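Side-chain contact in GDP-L-fucose synthase (Campylobacter jejuni subsp. jejuni serotype O:2, PDB 7M13), which probably makes GDP-D-glycero-L-gluco-heptose for the capsular polysaccharide, acting as an NADPH-dependent reductase of the GDP-L-fucose synthase family: residues Ala53-Phe56 against Lys57-Pro61. Residues are numbered along the deposited sequence; the frame is centred on the assembly and turned at random.
Sequences AKFF and KEEKP
Glu59 lays CB over one face of the Phe55 ring, and its CG stands 3.6 Å from Phe55 CE1. The side chains cross at about a right angle, with ring and carboxylate planes 26° apart. At its edge the Phe55 ring meets Phe56: CE2 of Phe55 sits over the centre of the Phe56 ring, 4.1 Å above its plane, while CE2 of Phe56 lies in the plane of the Phe55 ring, an edge-to-face relation. Pro61 approaches Phe56 obliquely, CG 3.6 Å from Phe56 CE1. The Phe55 ring reaches Glu59, one turn on, because chi1 of 164° places CG opposite the backbone nitrogen. Backbone i to i+4 bonds fix these spacings, the last, from Lys60 N to Phe56 O, at 2.9 Å. Lys60 then takes positive phi (47°), ending helix 49-59 and turning Pro61 back toward the phenylalanines. Tyr12 and Val37 of the sheet meet Phe55, and helix 80-100 meets Phe56, placing this helix end against the Rossmann core. Glu59 OE1 forms a salt bridge with Lys10, and Lys60 NZ hydrogen-bonds Asn101 OD1. The chemistry is thus divided: carbons of Glu59 and Pro61 join the buried rings, while the charged ends are held by residues outside the segment.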
loop_
_atom_site.group_PDB
_atom_site.type_symbol
_atom_site.label_atom_id
_atom_site.label_comp_id
_atom_site.label_asym_id
_atom_site.label_seq_id
_atom_site.Cartn_x
_atom_site.Cartn_y
_atom_site.Cartn_z
ATOM N N ALA B 53 -5.551 -6.562 19.076
ATOM C CA ALA B 53 -5.142 -5.637 20.124
ATOM C C ALA B 53 -5.262 -6.341 21.488
ATOM O O ALA B 53 -4.354 -6.220 22.304
ATOM C CB ALA B 53 -5.986 -4.397 19.996
ATOM N N LYS B 54 -6.357 -7.055 21.717
ATOM C CA LYS B 54 -6.561 -7.768 23.004
ATOM C C LYS B 54 -5.479 -8.828 23.204
ATOM O O LYS B 54 -4.949 -8.968 24.324
ATOM C CB LYS B 54 -7.922 -8.468 23.029
ATOM C CG LYS B 54 -9.106 -7.589 23.371
ATOM C CD LYS B 54 -10.358 -8.413 23.520
ATOM C CE LYS B 54 -11.580 -7.595 23.880
ATOM N NZ LYS B 54 -12.815 -8.300 23.464
ATOM N N PHE B 55 -5.155 -9.583 22.158
ATOM C CA PHE B 55 -4.112 -10.634 22.226
ATOM C C PHE B 55 -2.779 -10.028 22.666
ATOM O O PHE B 55 -2.077 -10.572 23.537
ATOM C CB PHE B 55 -3.955 -11.355 20.887
ATOM C CG PHE B 55 -2.690 -12.150 20.751
ATOM C CD1 PHE B 55 -2.574 -13.380 21.378
ATOM C CD2 PHE B 55 -1.586 -11.622 20.101
ATOM C CE1 PHE B 55 -1.416 -14.126 21.268
ATOM C CE2 PHE B 55 -0.406 -12.342 20.041
ATOM C CZ PHE B 55 -0.317 -13.580 20.635
ATOM N N PHE B 56 -2.337 -8.947 22.017
ATOM C CA PHE B 56 -1.035 -8.334 22.340
ATOM C C PHE B 56 -1.017 -7.798 23.765
ATOM O O PHE B 56 -0.010 -7.978 24.471
ATOM C CB PHE B 56 -0.650 -7.269 21.314
ATOM C CG PHE B 56 0.064 -7.856 20.125
ATOM C CD1 PHE B 56 1.435 -8.033 20.144
ATOM C CD2 PHE B 56 -0.630 -8.264 19.000
ATOM C CE1 PHE B 56 2.070 -8.635 19.070
ATOM C CE2 PHE B 56 0.004 -8.815 17.906
ATOM C CZ PHE B 56 1.363 -9.012 17.962
ATOM N N LYS B 57 -2.124 -7.201 24.211
ATOM C CA LYS B 57 -2.198 -6.627 25.580
ATOM C C LYS B 57 -2.189 -7.769 26.607
ATOM O O LYS B 57 -1.552 -7.601 27.673
ATOM C CB LYS B 57 -3.444 -5.734 25.686
ATOM C CG LYS B 57 -3.387 -4.656 26.770
ATOM C CD LYS B 57 -2.283 -3.621 26.588
ATOM C CE LYS B 57 -2.425 -2.705 25.385
ATOM N NZ LYS B 57 -1.485 -1.555 25.450
ATOM N N GLU B 58 -2.800 -8.919 26.293
ATOM C CA GLU B 58 -2.857 -10.066 27.251
ATOM C C GLU B 58 -1.516 -10.820 27.280
ATOM O O GLU B 58 -1.033 -11.220 28.370
ATOM C CB GLU B 58 -4.012 -10.997 26.881
ATOM C CG GLU B 58 -4.068 -12.315 27.654
ATOM C CD GLU B 58 -4.263 -12.192 29.155
ATOM O OE1 GLU B 58 -4.581 -11.082 29.627
ATOM O OE2 GLU B 58 -4.025 -13.228 29.835
ATOM N N GLU B 59 -0.945 -11.102 26.111
ATOM C CA GLU B 59 0.167 -12.078 26.004
ATOM C C GLU B 59 1.524 -11.361 25.999
ATOM O O GLU B 59 2.525 -12.007 26.387
ATOM C CB GLU B 59 0.006 -12.945 24.765
ATOM C CG GLU B 59 -1.201 -13.847 24.827
ATOM C CD GLU B 59 -1.043 -15.056 25.736
ATOM O OE1 GLU B 59 0.088 -15.358 26.123
ATOM O OE2 GLU B 59 -2.084 -15.675 26.054
ATOM N N LYS B 60 1.600 -10.097 25.559
ATOM C CA LYS B 60 2.855 -9.300 25.569
ATOM C C LYS B 60 4.023 -10.124 25.010
ATOM O O LYS B 60 5.089 -10.190 25.636
ATOM C CB LYS B 60 3.157 -8.804 26.981
ATOM C CG LYS B 60 2.109 -7.882 27.592
ATOM C CD LYS B 60 2.057 -6.542 26.903
ATOM C CE LYS B 60 1.238 -5.529 27.672
ATOM N NZ LYS B 60 1.252 -4.198 27.016
ATOM N N PRO B 61 3.918 -10.689 23.780
ATOM C CA PRO B 61 5.067 -11.362 23.185
ATOM C C PRO B 61 6.259 -10.413 23.026
ATOM O O PRO B 61 6.118 -9.216 22.818
ATOM C CB PRO B 61 4.542 -11.875 21.839
ATOM C CG PRO B 61 3.448 -10.904 21.482
ATOM C CD PRO B 61 2.823 -10.517 22.807
#